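Local coordinates for protein discoidin-2 (Dictyostelium discoideum, PDB 2VM9) that binds galactose and N-acetylgalactosamine as a trimeric, calcium-containing lectin and may take part in spore formation and in building the spore coat, at residues A[75-80]-A[118-123]; A[88-93]-A[108-113]; A[169-174]-A[244-249]; A[199-204]-A[250-255]. All coordinates share one frame; numbering follows the deposited sequence.

Contact 1 (A[75-80]-A[118-123]); sequences AISTQG and NSIVTI
Ser77 and Thr122 meet through their hydroxyls at a non-hydrogen-bonded pair of an antiparallel strand pairing in the discoidin (F5/8 type C) beta-sandwich. Both oxygens stand anti to their own carbonyl carbons (chi1 -72° for Ser77), and OG of Ser77 lies 2.6 Å from OG1 of Thr122, a short hydrogen bond in which either may donate. Beside it, CG2 of Ile120 packs on CB of Ser77. On the other face of the sheet, Ile76 and Ile123 lie side by side and point the same way, CG2 of Ile76 resting 3.8 Å from CB of Ile123; Tyr91 of the opposing strand 87-96 touches both. Reciprocal backbone bonds join Ile76 to Ile123 and Thr78 to Val121, and a water bridges OG1 of Thr78, which also bonds Asn114, to the carbonyl of Val121. Strand 146-153 flanks 75-80 on its far edge. Next to Thr78, Gln79 adds a side-chain bond: CG lies anti to the backbone N (chi1 -171°), and the extended chain crosses Ile120 obliquely while OE1 is held by Asn36 N. NE2 of Gln79 donates almost straight to Asn118 O at 2.9 Å, the acceptor in the amide plane but the donor above the carbonyl plane.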
loop_
_atom_site.group_PDB
_atom_site.type_symbol
_atom_site.label_atom_id
_atom_site.label_comp_id
_atom_site.label_asym_id
_atom_site.label_seq_id
_atom_site.Cartn_x
_atom_site.Cartn_y
_atom_site.Cartn_z
ATOM N N ALA A 75 -2.345 14.208 -15.291
ATOM C CA ALA A 75 -2.618 15.628 -15.526
ATOM C C ALA A 75 -2.703 16.378 -14.223
ATOM O O ALA A 75 -2.874 15.770 -13.141
ATOM C CB ALA A 75 -3.937 15.818 -16.317
ATOM N N ILE A 76 -2.544 17.696 -14.342
ATOM C CA ILE A 76 -2.852 18.610 -13.237
ATOM C C ILE A 76 -3.770 19.692 -13.794
ATOM O O ILE A 76 -3.605 20.123 -14.950
ATOM C CB ILE A 76 -1.559 19.242 -12.664
ATOM C CG1 ILE A 76 -1.873 20.170 -11.476
ATOM C CG2 ILE A 76 -0.761 20.004 -13.772
ATOM C CD1 ILE A 76 -0.615 20.668 -10.801
ATOM N N SER A 77 -4.724 20.147 -12.981
ATOM C CA SER A 77 -5.560 21.268 -13.352
ATOM C C SER A 77 -5.429 22.321 -12.260
ATOM O O SER A 77 -5.444 21.970 -11.087
ATOM C CB SER A 77 -7.015 20.859 -13.431
ATOM O OG SER A 77 -7.195 20.048 -14.584
ATOM N N THR A 78 -5.298 23.580 -12.652
ATOM C CA THR A 78 -5.300 24.693 -11.685
ATOM C C THR A 78 -6.360 25.724 -12.057
ATOM O O THR A 78 -6.786 25.840 -13.209
ATOM C CB THR A 78 -3.911 25.393 -11.544
ATOM O OG1 THR A 78 -3.603 26.107 -12.748
ATOM C CG2 THR A 78 -2.797 24.347 -11.250
ATOM N N GLN A 79 -6.735 26.501 -11.053
ATOM C CA GLN A 79 -7.782 27.468 -11.155
ATOM C C GLN A 79 -7.396 28.574 -10.179
ATOM O O GLN A 79 -6.640 28.364 -9.215
ATOM C CB GLN A 79 -9.060 26.744 -10.744
ATOM C CG GLN A 79 -10.342 27.417 -10.936
ATOM C CD GLN A 79 -11.466 26.464 -10.528
ATOM O OE1 GLN A 79 -11.316 25.701 -9.562
ATOM N NE2 GLN A 79 -12.582 26.503 -11.244
ATOM N N GLY A 80 -7.911 29.766 -10.416
ATOM C CA GLY A 80 -7.701 30.825 -9.458
ATOM C C GLY A 80 -8.665 30.713 -8.273
ATOM O O GLY A 80 -9.324 29.675 -8.031
ATOM N N ASN A 118 -11.885 31.542 -12.344
ATOM C CA ASN A 118 -12.594 30.252 -12.441
ATOM C C ASN A 118 -12.234 29.346 -13.585
ATOM O O ASN A 118 -12.647 28.175 -13.591
ATOM C CB ASN A 118 -14.123 30.482 -12.452
ATOM C CG ASN A 118 -14.611 31.059 -11.164
ATOM O OD1 ASN A 118 -14.266 30.589 -10.091
ATOM N ND2 ASN A 118 -15.427 32.090 -11.253
ATOM N N SER A 119 -11.531 29.859 -14.598
ATOM C CA SER A 119 -11.280 29.013 -15.760
ATOM C C SER A 119 -10.178 28.025 -15.410
ATOM O O SER A 119 -9.195 28.363 -14.753
ATOM C CB SER A 119 -10.873 29.818 -16.995
ATOM O OG SER A 119 -11.872 30.781 -17.316
ATOM N N ILE A 120 -10.390 26.788 -15.814
ATOM C CA ILE A 120 -9.464 25.714 -15.482
ATOM C C ILE A 120 -8.368 25.621 -16.532
ATOM O O ILE A 120 -8.637 25.649 -17.745
ATOM C CB ILE A 120 -10.233 24.392 -15.339
ATOM C CG1 ILE A 120 -11.211 24.530 -14.152
ATOM C CG2 ILE A 120 -9.225 23.190 -15.187
ATOM C CD1 ILE A 120 -12.247 23.398 -14.047
ATOM N N VAL A 121 -7.130 25.503 -16.078
ATOM C CA VAL A 121 -6.000 25.259 -16.986
ATOM C C VAL A 121 -5.406 23.905 -16.654
ATOM O O VAL A 121 -5.028 23.655 -15.521
ATOM C CB VAL A 121 -4.919 26.373 -16.898
ATOM C CG1 VAL A 121 -3.651 25.994 -17.772
ATOM C CG2 VAL A 121 -5.540 27.719 -17.307
ATOM N N THR A 122 -5.348 23.030 -17.658
ATOM C CA THR A 122 -4.926 21.637 -17.448
ATOM C C THR A 122 -3.702 21.347 -18.287
ATOM O O THR A 122 -3.638 21.720 -19.487
ATOM C CB THR A 122 -6.062 20.655 -17.822
ATOM O OG1 THR A 122 -7.232 20.975 -17.056
ATOM C CG2 THR A 122 -5.627 19.188 -17.570
ATOM N N ILE A 123 -2.727 20.730 -17.642
ATOM C CA ILE A 123 -1.504 20.268 -18.246
ATOM C C ILE A 123 -1.517 18.751 -18.181
ATOM O O ILE A 123 -1.775 18.166 -17.124
ATOM C CB ILE A 123 -0.301 20.788 -17.459
ATOM C CG1 ILE A 123 -0.415 22.316 -17.296
ATOM C CG2 ILE A 123 1.034 20.319 -18.060
ATOM C CD1 ILE A 123 -0.561 23.062 -18.573
HETATM O O HOH W 1 -2.470 24.525 -14.718
HETATM O O HOH W 2 -8.745 30.271 -12.984
#

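Contact 2 (A[88-93]-A[108-113]); sequences VTSYKL and GEIINA
Tyr91 and Ile111 face the same side of the sheet as a hydrogen-bonded antiparallel pair, and their apolar contact forms the centre of this hairpin pairing. CG2 of Ile111 sits over one face of the ring, 4.2 Å from its centroid, in a CH-pi contact, while CD1 of the same residue reaches 3.6 Å from CE1 of Tyr91 and also touches CD1 of Leu93. Near the ring plane, at the edge, CB of Ala113 is 3.6 Å from CE2 of Tyr91. On the opposite face of the sheet the packing is partly polar: CG2 of Ile110 touches OG of Ser90, and the extended Lys92 chain brings CE to 3.5 Å from CG1 of Ile110.

The backbone supplies the hydrogen bonds. Tyr91 and Ile111 exchange a reciprocal pair, the bond from Ile111 N to Tyr91 O being 2.7 Å long. Ala113 N donates to Thr89 O from above the carbonyl plane, beside a classic beta bulge in which Thr89 and Ser90 both face Thr140. Toward the other end a water accepts from Leu93 N and donates to Glu109 O, bridging the two segments; Leu93 also has a backbone bond to Tyr105, further back on strand 102-112.

Thr140 also bonds the hydroxyls of Thr89 and Ser90, tying the hairpin to strand 133-142. Strand 102-112 is the outermost of its sheet within the chain, and the face carrying Tyr91, Leu93 and Ile111 packs against strands 70-79 and 121-131 of the facing sheet, closing the sandwich core.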
loop_
_atom_site.group_PDB
_atom_site.type_symbol
_atom_site.label_atom_id
_atom_site.label_comp_id
_atom_site.label_asym_id
_atom_site.label_seq_id
_atom_site.Cartn_x
_atom_site.Cartn_y
_atom_site.Cartn_z
ATOM N N VAL A 88 -2.825 32.167 -9.555
ATOM C CA VAL A 88 -1.446 31.917 -9.936
ATOM C C VAL A 88 -1.332 31.939 -11.447
ATOM O O VAL A 88 -2.061 31.230 -12.127
ATOM C CB VAL A 88 -0.967 30.587 -9.328
ATOM C CG1 VAL A 88 0.397 30.176 -9.898
ATOM C CG2 VAL A 88 -0.944 30.739 -7.787
ATOM N N THR A 89 -0.404 32.751 -11.972
ATOM C CA THR A 89 -0.281 32.918 -13.416
ATOM C C THR A 89 0.773 31.988 -14.034
ATOM O O THR A 89 0.764 31.751 -15.248
ATOM C CB THR A 89 0.057 34.383 -13.772
ATOM O OG1 THR A 89 1.195 34.782 -12.986
ATOM C CG2 THR A 89 -1.127 35.309 -13.495
ATOM N N SER A 90 1.709 31.478 -13.228
ATOM C CA SER A 90 2.659 30.477 -13.715
ATOM C C SER A 90 3.211 29.711 -12.533
ATOM O O SER A 90 3.248 30.240 -11.418
ATOM C CB SER A 90 3.813 31.109 -14.525
ATOM O OG SER A 90 4.793 31.772 -13.713
ATOM N N TYR A 91 3.639 28.484 -12.789
ATOM C CA TYR A 91 4.240 27.690 -11.721
ATOM C C TYR A 91 5.211 26.648 -12.276
ATOM O O TYR A 91 5.232 26.362 -13.489
ATOM C CB TYR A 91 3.135 27.003 -10.889
ATOM C CG TYR A 91 2.257 26.040 -11.685
ATOM C CD1 TYR A 91 2.638 24.699 -11.857
ATOM C CD2 TYR A 91 1.034 26.455 -12.224
ATOM C CE1 TYR A 91 1.834 23.807 -12.590
ATOM C CE2 TYR A 91 0.214 25.555 -12.944
ATOM C CZ TYR A 91 0.634 24.247 -13.115
ATOM O OH TYR A 91 -0.164 23.363 -13.792
ATOM N N LYS A 92 6.014 26.109 -11.366
ATOM C CA LYS A 92 6.868 24.948 -11.619
ATOM C C LYS A 92 6.326 23.760 -10.823
ATOM O O LYS A 92 5.521 23.919 -9.884
ATOM C CB LYS A 92 8.311 25.230 -11.174
ATOM C CG LYS A 92 9.045 26.291 -12.034
ATOM C CD LYS A 92 10.425 26.590 -11.443
ATOM C CE LYS A 92 11.081 27.704 -12.249
ATOM N NZ LYS A 92 12.536 27.858 -11.910
ATOM N N LEU A 93 6.761 22.569 -11.212
ATOM C CA LEU A 93 6.374 21.347 -10.511
ATOM C C LEU A 93 7.631 20.598 -10.131
ATOM O O LEU A 93 8.612 20.579 -10.889
ATOM C CB LEU A 93 5.500 20.443 -11.388
ATOM C CG LEU A 93 4.078 20.883 -11.705
ATOM C CD1 LEU A 93 3.523 19.942 -12.808
ATOM C CD2 LEU A 93 3.180 20.890 -10.417
ATOM N N GLY A 108 12.583 22.054 -14.932
ATOM C CA GLY A 108 12.210 23.297 -14.275
ATOM C C GLY A 108 11.353 24.181 -15.155
ATOM O O GLY A 108 11.284 25.393 -14.927
ATOM N N GLU A 109 10.661 23.563 -16.113
ATOM C CA GLU A 109 9.763 24.271 -17.027
ATOM C C GLU A 109 8.811 25.146 -16.244
ATOM O O GLU A 109 8.184 24.689 -15.286
ATOM C CB GLU A 109 8.942 23.297 -17.887
ATOM C CG GLU A 109 7.917 24.012 -18.803
ATOM C CD GLU A 109 6.924 23.081 -19.495
ATOM O OE1 GLU A 109 6.982 21.841 -19.298
ATOM O OE2 GLU A 109 6.058 23.609 -20.244
ATOM N N ILE A 110 8.696 26.411 -16.652
ATOM C CA ILE A 110 7.683 27.275 -16.044
ATOM C C ILE A 110 6.393 27.064 -16.836
ATOM O O ILE A 110 6.348 27.342 -18.038
ATOM C CB ILE A 110 8.143 28.756 -16.001
ATOM C CG1 ILE A 110 9.372 28.872 -15.095
ATOM C CG2 ILE A 110 6.977 29.687 -15.510
ATOM C CD1 ILE A 110 9.976 30.253 -14.971
ATOM N N ILE A 111 5.362 26.569 -16.166
ATOM C CA ILE A 111 4.078 26.260 -16.793
ATOM C C ILE A 111 3.178 27.475 -16.743
ATOM O O ILE A 111 3.011 28.093 -15.688
ATOM C CB ILE A 111 3.413 25.077 -16.070
ATOM C CG1 ILE A 111 4.306 23.835 -16.251
ATOM C CG2 ILE A 111 1.953 24.894 -16.511
ATOM C CD1 ILE A 111 4.018 22.720 -15.289
ATOM N N ASN A 112 2.633 27.849 -17.892
ATOM C CA ASN A 112 1.724 28.989 -17.921
ATOM C C ASN A 112 0.384 28.574 -17.341
ATOM O O ASN A 112 -0.162 27.533 -17.719
ATOM C CB ASN A 112 1.560 29.498 -19.347
ATOM C CG ASN A 112 2.840 30.093 -19.890
ATOM O OD1 ASN A 112 3.525 30.853 -19.203
ATOM N ND2 ASN A 112 3.184 29.736 -21.130
ATOM N N ALA A 113 -0.132 29.364 -16.410
ATOM C CA ALA A 113 -1.306 28.928 -15.687
ATOM C C ALA A 113 -2.489 29.868 -15.872
ATOM O O ALA A 113 -2.901 30.131 -17.014
ATOM C CB ALA A 113 -0.962 28.681 -14.179
HETATM O O HOH W 3 8.381 22.380 -13.730
#

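Contact 3 (A[169-174]-A[244-249])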
loop_
_atom_site.group_PDB
_atom_site.type_symbol
_atom_site.label_atom_id
_atom_site.label_comp_id
_atom_site.label_asym_id
_atom_site.label_seq_id
_atom_site.Cartn_x
_atom_site.Cartn_y
_atom_site.Cartn_z
ATOM N N VAL A 169 3.624 -28.958 0.020
ATOM C CA VAL A 169 2.770 -30.110 0.208
ATOM C C VAL A 169 3.385 -31.290 -0.560
ATOM O O VAL A 169 3.864 -31.111 -1.665
ATOM C CB VAL A 169 1.297 -29.801 -0.228
ATOM C CG1 VAL A 169 1.229 -29.230 -1.637
ATOM C CG2 VAL A 169 0.382 -31.015 -0.055
ATOM N N SER A 170 3.342 -32.472 0.037
ATOM C CA SER A 170 3.888 -33.686 -0.588
ATOM C C SER A 170 2.871 -34.798 -0.495
ATOM O O SER A 170 1.909 -34.720 0.276
ATOM C CB SER A 170 5.152 -34.148 0.160
ATOM O OG SER A 170 6.171 -33.152 0.188
ATOM N N ILE A 171 3.081 -35.851 -1.281
ATOM C CA ILE A 171 2.245 -37.040 -1.122
ATOM C C ILE A 171 2.487 -37.616 0.273
ATOM O O ILE A 171 1.533 -37.834 1.034
ATOM C CB ILE A 171 2.563 -38.094 -2.199
ATOM C CG1 ILE A 171 2.309 -37.505 -3.596
ATOM C CG2 ILE A 171 1.686 -39.357 -1.975
ATOM C CD1 ILE A 171 2.698 -38.416 -4.764
ATOM N N GLY A 172 3.759 -37.855 0.605
ATOM C CA GLY A 172 4.130 -38.198 1.970
ATOM C C GLY A 172 3.925 -39.651 2.317
ATOM O O GLY A 172 4.181 -40.066 3.458
ATOM N N ASP A 173 3.485 -40.431 1.332
ATOM C CA ASP A 173 3.360 -41.879 1.472
ATOM C C ASP A 173 3.339 -42.537 0.088
ATOM O O ASP A 173 3.574 -41.870 -0.924
ATOM C CB ASP A 173 2.115 -42.259 2.296
ATOM C CG ASP A 173 0.801 -41.996 1.575
ATOM O OD1 ASP A 173 0.782 -41.703 0.357
ATOM O OD2 ASP A 173 -0.263 -42.121 2.242
ATOM N N ARG A 174 3.044 -43.840 0.059
ATOM C CA ARG A 174 3.183 -44.626 -1.175
ATOM C C ARG A 174 1.865 -44.775 -1.940
ATOM O O ARG A 174 1.692 -45.734 -2.724
ATOM C CB ARG A 174 3.770 -46.003 -0.866
ATOM C CG ARG A 174 4.998 -45.954 0.009
ATOM C CD ARG A 174 6.188 -45.303 -0.684
ATOM N NE ARG A 174 6.175 -43.826 -0.702
ATOM C CZ ARG A 174 6.584 -43.029 0.284
ATOM N NH1 ARG A 174 7.023 -43.553 1.440
ATOM N NH2 ARG A 174 6.559 -41.702 0.119
ATOM N N TYR A 244 6.724 -42.543 -6.062
ATOM C CA TYR A 244 7.049 -42.773 -4.646
ATOM C C TYR A 244 6.712 -41.550 -3.793
ATOM O O TYR A 244 6.082 -41.662 -2.729
ATOM C CB TYR A 244 8.545 -43.121 -4.538
ATOM C CG TYR A 244 8.988 -43.596 -3.188
ATOM C CD1 TYR A 244 9.110 -44.964 -2.938
ATOM C CD2 TYR A 244 9.282 -42.695 -2.168
ATOM C CE1 TYR A 244 9.537 -45.420 -1.721
ATOM C CE2 TYR A 244 9.700 -43.148 -0.921
ATOM C CZ TYR A 244 9.828 -44.523 -0.724
ATOM O OH TYR A 244 10.238 -45.021 0.491
ATOM N N ASP A 245 7.111 -40.372 -4.271
ATOM C CA ASP A 245 6.734 -39.115 -3.612
ATOM C C ASP A 245 6.876 -37.952 -4.605
ATOM O O ASP A 245 7.619 -38.043 -5.600
ATOM C CB ASP A 245 7.629 -38.861 -2.378
ATOM C CG ASP A 245 7.031 -37.840 -1.407
ATOM O OD1 ASP A 245 5.820 -37.575 -1.485
ATOM O OD2 ASP A 245 7.781 -37.308 -0.551
ATOM N N LEU A 246 6.124 -36.887 -4.354
ATOM C CA LEU A 246 6.272 -35.623 -5.091
ATOM C C LEU A 246 6.074 -34.532 -4.084
ATOM O O LEU A 246 5.263 -34.697 -3.152
ATOM C CB LEU A 246 5.181 -35.467 -6.155
ATOM C CG LEU A 246 5.245 -36.398 -7.365
ATOM C CD1 LEU A 246 3.904 -36.330 -8.113
ATOM C CD2 LEU A 246 6.424 -36.017 -8.265
ATOM N N THR A 247 6.758 -33.406 -4.286
ATOM C CA THR A 247 6.571 -32.235 -3.421
ATOM C C THR A 247 6.363 -31.000 -4.278
ATOM O O THR A 247 7.089 -30.798 -5.249
ATOM C CB THR A 247 7.793 -31.987 -2.487
ATOM O OG1 THR A 247 8.019 -33.141 -1.673
ATOM C CG2 THR A 247 7.545 -30.765 -1.597
ATOM N N PHE A 248 5.378 -30.182 -3.906
ATOM C CA PHE A 248 5.194 -28.858 -4.520
ATOM C C PHE A 248 5.331 -27.742 -3.496
ATOM O O PHE A 248 4.851 -27.866 -2.357
ATOM C CB PHE A 248 3.806 -28.745 -5.159
ATOM C CG PHE A 248 3.624 -29.632 -6.371
ATOM C CD1 PHE A 248 3.924 -29.143 -7.646
ATOM C CD2 PHE A 248 3.191 -30.948 -6.228
ATOM C CE1 PHE A 248 3.787 -29.960 -8.790
ATOM C CE2 PHE A 248 3.030 -31.790 -7.364
ATOM C CZ PHE A 248 3.351 -31.303 -8.635
ATOM N N ASP A 249 5.927 -26.626 -3.922
ATOM C CA ASP A 249 5.704 -25.375 -3.198
ATOM C C ASP A 249 4.469 -24.738 -3.822
ATOM O O ASP A 249 4.243 -24.842 -5.035
ATOM C CB ASP A 249 6.895 -24.435 -3.348
ATOM C CG ASP A 249 7.940 -24.632 -2.245
ATOM O OD1 ASP A 249 7.645 -25.348 -1.249
ATOM O OD2 ASP A 249 9.052 -24.082 -2.382
HETATM O O HOH W 4 7.656 -39.663 1.889
#
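Arg174 folds back over Tyr244 through a side chain bent at chi2 and chi3. From CB, CG leaves anti to the carbonyl carbon (chi1 -49°), and CD then comes down over the ring face, 3.5 Å from CE1 of Tyr244, in a CH-pi contact. NE follows above the ring centre and donates to Tyr244 O. The next atom, CZ, is 3.3 Å from CE2 of Tyr244; the guanidinium lies flat on the ring, planes 5° apart, in a cation-pi stack. At the tip, NH1 lies near CZ and OH of Tyr244, whereas NH2 donates to Tyr244 O at 2.9 Å and to a water. One carbonyl oxygen is thus gripped side-on by two nitrogens, both reaching it from the same face of its plane.

Arg174 lies just beyond the end of strand 163-170, an outer strand of a three-stranded antiparallel sheet in the H-type lectin domain. Tyr244 and Asp245 form a classic beta bulge facing Asp209, a carbohydrate-binding residue, and Tyr244 also packs on Gln216 of the second subunit. Asp245 holds the backbone beyond the strand: its OD1 accepts from Gly172 N at 2.9 Å, above the carboxylate plane, while its OD2 forms a salt bridge with Lys207. Further along, Ile171 N donates to Leu246 O, and OG of Ser170 meets OG1 of Thr247 at 2.6 Å. Val169 and Phe248 exchange two backbone bonds, and the pairing of the two strands runs on beyond them.

Contact 4 (A[199-204]-A[250-255])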
loop_
_atom_site.group_PDB
_atom_site.type_symbol
_atom_site.label_atom_id
_atom_site.label_comp_id
_atom_site.label_asym_id
_atom_site.label_seq_id
_atom_site.Cartn_x
_atom_site.Cartn_y
_atom_site.Cartn_z
ATOM N N PRO A 199 -8.466 -17.120 -3.085
ATOM C CA PRO A 199 -7.251 -16.801 -3.833
ATOM C C PRO A 199 -7.053 -17.690 -5.069
ATOM O O PRO A 199 -7.820 -18.628 -5.288
ATOM C CB PRO A 199 -6.152 -17.103 -2.827
ATOM C CG PRO A 199 -6.724 -18.297 -2.042
ATOM C CD PRO A 199 -8.202 -18.015 -1.940
ATOM N N ILE A 200 -6.038 -17.380 -5.859
ATOM C CA ILE A 200 -5.566 -18.323 -6.871
ATOM C C ILE A 200 -4.432 -19.089 -6.186
ATOM O O ILE A 200 -3.906 -18.637 -5.149
ATOM C CB ILE A 200 -5.120 -17.619 -8.163
ATOM C CG1 ILE A 200 -3.923 -16.696 -7.907
ATOM C CG2 ILE A 200 -6.304 -16.845 -8.779
ATOM C CD1 ILE A 200 -2.533 -17.417 -7.740
ATOM N N VAL A 201 -4.100 -20.275 -6.681
ATOM C CA VAL A 201 -3.016 -21.018 -6.037
ATOM C C VAL A 201 -2.107 -21.548 -7.138
ATOM O O VAL A 201 -2.504 -22.411 -7.938
ATOM C CB VAL A 201 -3.521 -22.188 -5.145
ATOM C CG1 VAL A 201 -2.346 -23.023 -4.627
ATOM C CG2 VAL A 201 -4.350 -21.680 -3.940
ATOM N N SER A 202 -0.884 -21.031 -7.141
ATOM C CA SER A 202 0.131 -21.420 -8.113
ATOM C C SER A 202 1.074 -22.421 -7.483
ATOM O O SER A 202 1.374 -22.338 -6.291
ATOM C CB SER A 202 0.919 -20.197 -8.578
ATOM O OG SER A 202 0.084 -19.376 -9.361
ATOM N N ILE A 203 1.545 -23.385 -8.272
ATOM C CA ILE A 203 2.366 -24.459 -7.698
ATOM C C ILE A 203 3.592 -24.764 -8.568
ATOM O O ILE A 203 3.598 -24.474 -9.761
ATOM C CB ILE A 203 1.522 -25.781 -7.453
ATOM C CG1 ILE A 203 1.024 -26.413 -8.768
ATOM C CG2 ILE A 203 0.338 -25.507 -6.492
ATOM C CD1 ILE A 203 0.244 -27.766 -8.615
ATOM N N GLY A 204 4.616 -25.338 -7.952
ATOM C CA GLY A 204 5.825 -25.696 -8.679
ATOM C C GLY A 204 6.478 -26.874 -8.004
ATOM O O GLY A 204 6.608 -26.903 -6.779
ATOM N N TYR A 250 3.671 -24.070 -3.005
ATOM C CA TYR A 250 2.559 -23.300 -3.553
ATOM C C TYR A 250 2.651 -21.836 -3.147
ATOM O O TYR A 250 3.218 -21.498 -2.093
ATOM C CB TYR A 250 1.209 -23.882 -3.128
ATOM C CG TYR A 250 0.807 -23.582 -1.684
ATOM C CD1 TYR A 250 0.209 -22.344 -1.343
ATOM C CD2 TYR A 250 1.008 -24.521 -0.674
ATOM C CE1 TYR A 250 -0.160 -22.059 -0.030
ATOM C CE2 TYR A 250 0.630 -24.249 0.670
ATOM C CZ TYR A 250 0.035 -23.013 0.966
ATOM O OH TYR A 250 -0.336 -22.721 2.264
ATOM N N VAL A 251 2.074 -20.984 -3.993
ATOM C CA VAL A 251 1.977 -19.549 -3.717
ATOM C C VAL A 251 0.504 -19.203 -3.951
ATOM O O VAL A 251 0.016 -19.306 -5.072
ATOM C CB VAL A 251 2.917 -18.719 -4.624
ATOM C CG1 VAL A 251 2.741 -17.206 -4.356
ATOM C CG2 VAL A 251 4.419 -19.125 -4.402
ATOM N N ALA A 252 -0.206 -18.899 -2.861
ATOM C CA ALA A 252 -1.611 -18.529 -2.940
ATOM C C ALA A 252 -1.664 -17.006 -2.954
ATOM O O ALA A 252 -1.067 -16.357 -2.078
ATOM C CB ALA A 252 -2.357 -19.063 -1.764
ATOM N N VAL A 253 -2.351 -16.456 -3.948
ATOM C CA VAL A 253 -2.375 -15.004 -4.148
ATOM C C VAL A 253 -3.817 -14.515 -4.134
ATOM O O VAL A 253 -4.663 -15.005 -4.875
ATOM C CB VAL A 253 -1.703 -14.575 -5.485
ATOM C CG1 VAL A 253 -1.683 -13.044 -5.608
ATOM C CG2 VAL A 253 -0.271 -15.132 -5.591
ATOM N N GLU A 254 -4.085 -13.511 -3.296
ATOM C CA GLU A 254 -5.434 -12.934 -3.218
ATOM C C GLU A 254 -5.403 -11.535 -3.793
ATOM O O GLU A 254 -4.592 -10.715 -3.360
ATOM C CB GLU A 254 -5.902 -12.874 -1.761
ATOM C CG GLU A 254 -7.371 -12.458 -1.640
ATOM C CD GLU A 254 -7.768 -12.007 -0.246
ATOM O OE1 GLU A 254 -6.891 -11.597 0.541
ATOM O OE2 GLU A 254 -8.986 -12.032 0.035
ATOM N N PHE A 255 -6.290 -11.264 -4.755
ATOM C CA PHE A 255 -6.273 -10.000 -5.475
ATOM C C PHE A 255 -7.339 -9.054 -4.985
ATOM O O PHE A 255 -8.406 -9.483 -4.538
ATOM C CB PHE A 255 -6.484 -10.226 -6.973
ATOM C CG PHE A 255 -5.386 -11.000 -7.626
ATOM C CD1 PHE A 255 -4.156 -10.402 -7.881
ATOM C CD2 PHE A 255 -5.582 -12.328 -7.995
ATOM C CE1 PHE A 255 -3.134 -11.110 -8.498
ATOM C CE2 PHE A 255 -4.558 -13.059 -8.607
ATOM C CZ PHE A 255 -3.340 -12.453 -8.867
#
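Ile200 and Val253 form one of two hydrogen-bonded pairs by which the antiparallel strands 200-204 and 250-254 are joined in the sheet of the H-type lectin domain. Each gives its N-H to the other's carbonyl, both bonds being 2.9 Å long from N to O. Ser202 and Val251 repeat the exchange with shorter bonds, 2.8 Å from Ser202 N to Val251 O and likewise in return. The acceptors draw in CA-H groups as well: Ile200 O is 3.2 Å from CA of Ala252, and Ser202 O meets CA of Tyr250.

At the non-hydrogen-bonded positions the backbone groups turn outward to other partners. Tyr250 and Ala252 bond to Gly167 and Gln165 of strand 163-170, which makes 250-254 the middle strand. Ile203 N donates to OD2 of Asp249 of the third subunit, a hydrogen bond across the subunit interface of the trimer, and Val201 O accepts from the hydroxyl of Ser223. The carboxylate of Glu254 is held through OE2 by Ser197 N and Asn257 ND2.

Apolar contacts form on both faces. CG1 of Val201 and CG2 of Ile203 pack against CB of Tyr250, whose ring meets Phe231 edge-to-face. On the other face, which Val166 of the third subunit helps to cover, Ile200 has CG1 between its backbone N and carbonyl carbon (chi1 63°); CG1 touches CE2 of Phe255 at 3.8 Å, and CD1 of Ile200 rests 3.7 Å from CB of Val253.

Overall arrangement
From the N terminus, the chain first enters the discoidin domain, where strand 70-79 opens contact 1. Before that contact closes, hairpin 87-96/102-112 makes contact 2, which is therefore enclosed within the longer loop of contact 1. The two belong to facing sheets of the sandwich and touch through its core, as where Ile76 CG2 packs on Tyr91 OH. Past the linker come contacts 3 and 4, their centres about 44 to 64 Å from those of the first pair. Both come after contacts 1 and 2 in the chain; between themselves they cross, since their segments alternate: 169-174 and then 199-204 both pair with the long strand 243-254, which joins them as its two neighbours in the lectin sheet.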